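Local coordinates for NADP-dependent glyceraldehyde-3-phosphate dehydrogenase (PDB 3PRL), which probably oxidises glyceraldehyde 3-phosphate to 3-phosphoglycerate with NADP+ and without added phosphate, as a member of the aldehyde dehydrogenase family, at residues 239-242 and 243-247; 446-449 and 450-453. All coordinates share one frame; numbering follows the deposited sequence.

Contact 1 (239-242 and 243-247)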
loop_
_atom_site.group_PDB
_atom_site.type_symbol
_atom_site.label_atom_id
_atom_site.label_comp_id
_atom_site.label_asym_id
_atom_site.label_seq_id
_atom_site.Cartn_x
_atom_site.Cartn_y
_atom_site.Cartn_z
ATOM N N GLY D 239 -30.153 4.500 -6.507
ATOM C CA GLY D 239 -31.553 4.504 -6.889
ATOM C C GLY D 239 -31.823 3.901 -8.248
ATOM O O GLY D 239 -31.124 2.984 -8.686
ATOM N N GLY D 240 -32.845 4.422 -8.920
ATOM C CA GLY D 240 -33.304 3.856 -10.181
ATOM C C GLY D 240 -32.343 4.243 -11.276
ATOM O O GLY D 240 -31.617 5.234 -11.140
ATOM N N THR D 241 -32.334 3.469 -12.354
ATOM C CA THR D 241 -31.365 3.698 -13.434
ATOM C C THR D 241 -31.698 5.000 -14.143
ATOM O O THR D 241 -30.830 5.870 -14.284
ATOM C CB THR D 241 -31.297 2.497 -14.401
ATOM O OG1 THR D 241 -30.898 1.341 -13.662
ATOM C CG2 THR D 241 -30.296 2.739 -15.523
ATOM N N THR D 242 -32.967 5.139 -14.533
ATOM C CA THR D 242 -33.469 6.356 -15.169
ATOM C C THR D 242 -33.130 7.639 -14.367
ATOM O O THR D 242 -32.657 8.612 -14.947
ATOM C CB THR D 242 -34.994 6.261 -15.528
ATOM O OG1 THR D 242 -35.275 5.042 -16.247
ATOM C CG2 THR D 242 -35.385 7.417 -16.402
ATOM N N THR D 243 -33.336 7.643 -13.051
ATOM C CA THR D 243 -32.924 8.801 -12.221
ATOM C C THR D 243 -31.388 9.022 -12.243
ATOM O O THR D 243 -30.903 10.151 -12.346
ATOM C CB THR D 243 -33.412 8.686 -10.737
ATOM O OG1 THR D 243 -34.809 8.328 -10.690
ATOM C CG2 THR D 243 -33.180 10.008 -9.995
ATOM N N GLY D 244 -30.644 7.931 -12.133
ATOM C CA GLY D 244 -29.182 7.963 -12.174
ATOM C C GLY D 244 -28.679 8.651 -13.424
ATOM O O GLY D 244 -27.834 9.535 -13.351
ATOM N N GLU D 245 -29.247 8.235 -14.553
ATOM C CA GLU D 245 -29.002 8.757 -15.906
ATOM C C GLU D 245 -29.154 10.272 -16.011
ATOM O O GLU D 245 -28.292 10.963 -16.587
ATOM C CB GLU D 245 -30.026 8.125 -16.849
ATOM C CG GLU D 245 -29.476 7.573 -18.135
ATOM C CD GLU D 245 -28.947 6.176 -17.952
ATOM O OE1 GLU D 245 -29.070 5.358 -18.891
ATOM O OE2 GLU D 245 -28.421 5.901 -16.855
ATOM N N ARG D 246 -30.280 10.760 -15.488
ATOM C CA ARG D 246 -30.613 12.183 -15.460
ATOM C C ARG D 246 -29.544 12.954 -14.708
ATOM O O ARG D 246 -29.107 14.007 -15.151
ATOM C CB ARG D 246 -31.965 12.423 -14.766
ATOM C CG ARG D 246 -33.188 11.831 -15.444
ATOM C CD ARG D 246 -34.439 11.971 -14.544
ATOM N NE ARG D 246 -35.609 11.251 -15.065
ATOM C CZ ARG D 246 -36.199 10.216 -14.466
ATOM N NH1 ARG D 246 -35.751 9.760 -13.302
ATOM N NH2 ARG D 246 -37.260 9.637 -15.023
ATOM N N ILE D 247 -29.119 12.416 -13.568
ATOM C CA ILE D 247 -28.111 13.061 -12.736
ATOM C C ILE D 247 -26.773 13.198 -13.474
ATOM O O ILE D 247 -26.209 14.295 -13.543
ATOM C CB ILE D 247 -27.994 12.346 -11.368
ATOM C CG1 ILE D 247 -29.240 12.687 -10.520
ATOM C CG2 ILE D 247 -26.680 12.700 -10.656
ATOM C CD1 ILE D 247 -29.450 11.787 -9.300
#
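Thr242 and Arg246 meet one helical turn apart, a methyl group laid against a flat cation. The CG2 of Thr242 stands over one face of the Arg246 guanidinium, off-centre toward the rim, at 3.2 Å from NH2. Two settings bring them together: Thr242 places CG2 anti to the backbone N, with OG1 beside that N (chi1 -50°), while Arg246 runs out extended from CG to NE and brings its planar end back along the helix toward Thr242. On the way, Arg246 CG passes 3.3 Å from Thr242 O. The hydroxyl of Thr243 lies at the edge of the same guanidinium, in its plane, so methyl and hydroxyl approach it from quite different directions.

Thr241 and Glu245 form the second pair, and here the two side chains run alongside each other, pointing the same way. Glu245 bends at chi2 (84°), which sets OE2 3.9 Å from Thr241 CG2, a loose contact. Its other oxygen, OE1, makes a salt bridge to Lys458, whose side chain also touches Thr241. Glu245 also packs on Met253 of the second subunit.

Backbone bonds set up the start of the helix. Gly240 sits at the N-cap and its O accepts from Gly244 N at 3.0 Å. Next, Glu245 N donates to Thr241 O at 2.9 Å, and Arg246 N reaches Thr242 O at 3.2 Å. The Thr243 side chain touches Phe237 of strand 234-238.

This is the N-terminal part of helix 241-250 in the beta-alpha-beta unit with strands 234-238 and 256-259, part of the Rossmann-like coenzyme domain of aldehyde dehydrogenases. Gly240 and Thr243 belong to the NADP+ site seen with this protein, though none is bound to this chain.

Contact 2 (446-449 and 450-453)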
loop_
_atom_site.group_PDB
_atom_site.type_symbol
_atom_site.label_atom_id
_atom_site.label_comp_id
_atom_site.label_asym_id
_atom_site.label_seq_id
_atom_site.Cartn_x
_atom_site.Cartn_y
_atom_site.Cartn_z
ATOM N N ARG D 446 -24.156 -7.035 -1.490
ATOM C CA ARG D 446 -23.300 -5.876 -1.402
ATOM C C ARG D 446 -22.158 -6.141 -0.419
ATOM O O ARG D 446 -20.996 -5.855 -0.710
ATOM C CB ARG D 446 -24.131 -4.679 -0.948
ATOM C CG ARG D 446 -23.452 -3.360 -1.217
ATOM C CD ARG D 446 -23.704 -2.397 -0.082
ATOM N NE ARG D 446 -22.815 -1.235 -0.130
ATOM C CZ ARG D 446 -23.063 -0.124 -0.810
ATOM N NH1 ARG D 446 -22.193 0.876 -0.759
ATOM N NH2 ARG D 446 -24.161 -0.009 -1.551
ATOM N N GLY D 447 -22.493 -6.691 0.747
ATOM C CA GLY D 447 -21.509 -6.916 1.799
ATOM C C GLY D 447 -20.490 -7.999 1.471
ATOM O O GLY D 447 -20.385 -8.433 0.320
ATOM N N PRO D 448 -19.647 -8.361 2.454
ATOM C CA PRO D 448 -19.386 -7.530 3.634
ATOM C C PRO D 448 -18.890 -6.162 3.158
ATOM O O PRO D 448 -18.349 -6.048 2.070
ATOM C CB PRO D 448 -18.269 -8.275 4.372
ATOM C CG PRO D 448 -17.770 -9.332 3.447
ATOM C CD PRO D 448 -18.888 -9.623 2.473
ATOM N N ASP D 449 -19.068 -5.131 3.965
ATOM C CA ASP D 449 -18.914 -3.760 3.476
ATOM C C ASP D 449 -17.488 -3.240 3.234
ATOM O O ASP D 449 -17.313 -2.181 2.650
ATOM C CB ASP D 449 -19.736 -2.817 4.350
ATOM C CG ASP D 449 -21.225 -3.138 4.263
ATOM O OD1 ASP D 449 -21.758 -3.694 5.239
ATOM O OD2 ASP D 449 -21.831 -2.896 3.197
ATOM N N HIS D 450 -16.481 -4.002 3.651
ATOM C CA HIS D 450 -15.096 -3.640 3.360
ATOM C C HIS D 450 -14.723 -4.092 1.936
ATOM O O HIS D 450 -13.756 -3.600 1.331
ATOM C CB HIS D 450 -14.166 -4.230 4.427
ATOM C CG HIS D 450 -14.154 -5.733 4.482
ATOM N ND1 HIS D 450 -15.286 -6.490 4.687
ATOM C CD2 HIS D 450 -13.133 -6.618 4.366
ATOM C CE1 HIS D 450 -14.965 -7.773 4.709
ATOM N NE2 HIS D 450 -13.662 -7.876 4.515
ATOM N N PHE D 451 -15.503 -5.033 1.410
ATOM C CA PHE D 451 -15.397 -5.439 0.010
ATOM C C PHE D 451 -15.750 -4.257 -0.891
ATOM O O PHE D 451 -16.736 -3.562 -0.629
ATOM C CB PHE D 451 -16.351 -6.617 -0.270
ATOM C CG PHE D 451 -15.870 -7.949 0.260
ATOM C CD1 PHE D 451 -14.817 -8.037 1.179
ATOM C CD2 PHE D 451 -16.491 -9.123 -0.150
ATOM C CE1 PHE D 451 -14.393 -9.287 1.678
ATOM C CE2 PHE D 451 -16.080 -10.366 0.342
ATOM C CZ PHE D 451 -15.030 -10.450 1.258
ATOM N N PRO D 452 -14.967 -4.041 -1.975
ATOM C CA PRO D 452 -15.335 -3.044 -2.972
ATOM C C PRO D 452 -16.694 -3.382 -3.567
ATOM O O PRO D 452 -16.982 -4.557 -3.822
ATOM C CB PRO D 452 -14.261 -3.212 -4.062
ATOM C CG PRO D 452 -13.186 -4.018 -3.443
ATOM C CD PRO D 452 -13.822 -4.858 -2.414
ATOM N N PHE D 453 -17.522 -2.369 -3.770
ATOM C CA PHE D 453 -18.821 -2.566 -4.398
ATOM C C PHE D 453 -18.985 -1.620 -5.588
ATOM O O PHE D 453 -18.844 -0.411 -5.435
ATOM C CB PHE D 453 -19.931 -2.353 -3.362
ATOM C CG PHE D 453 -21.313 -2.389 -3.927
ATOM C CD1 PHE D 453 -21.901 -3.602 -4.295
ATOM C CD2 PHE D 453 -22.060 -1.224 -4.025
ATOM C CE1 PHE D 453 -23.196 -3.638 -4.795
ATOM C CE2 PHE D 453 -23.349 -1.245 -4.523
ATOM C CZ PHE D 453 -23.929 -2.464 -4.905
HETATM O O HOH W 1 -19.376 -3.827 0.136
#
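A water bridges the two arms of this turn, hydrogen-bonded to Arg446 O at 2.7 Å and to Phe451 O at 2.8 Å. Beside it, Phe451 N bonds Pro448 O at 3.1 Å, approaching from above the carbonyl plane, and so closes a type I beta turn from Pro448 to Phe451. A cis peptide bond precedes Pro448, which brings CG over the centre of one face of the Phe451 ring, 3.5 Å from the centroid and 7° off the normal, a CH-pi contact. His450 meets the same proline with its ring edge, CE1 being 3.4 Å from Pro448 CB. Its NE2 bonds Lys133 O of the second subunit, whereas the buried ND1 has no partner. With an alanine in place of Phe451, the Pro448 ring would probably lose its aromatic support and a gap would open toward Leu132 of the second subunit.

At the other end, Arg446 crosses Phe453 at about a right angle. Its CG, anti to the backbone N (chi1 -163°), stands 3.4 Å from the centroid of the Phe453 ring, and a bend at chi2 brings Arg446 NH2 to 3.3 Å from Phe453 CE2. Arg446 NH1 makes a salt bridge to Glu259. The turn lies in the loop between strands 437-440 and 460-461, with Asp449 and His450 against helix 103-124.

In the fold
Contacts 1 and 2 follow one another in the chain without touching: their centres are 22 Å apart and their nearest atoms about 9 Å. Glu259, the predicted active-site residue at the end of strand 256-259, connects them. Gly239 of contact 1 is hydrogen-bonded to its backbone, while its side chain receives the salt bridge from Arg446 of contact 2. Contact 1 lies on the coenzyme side, with Gly240 about 8 Å from the Phe162 side chain of the NADP+ site; Arg446 is about 10 Å, side chain to side chain, from Ser160 of that site. Both contacts also pack on the second subunit.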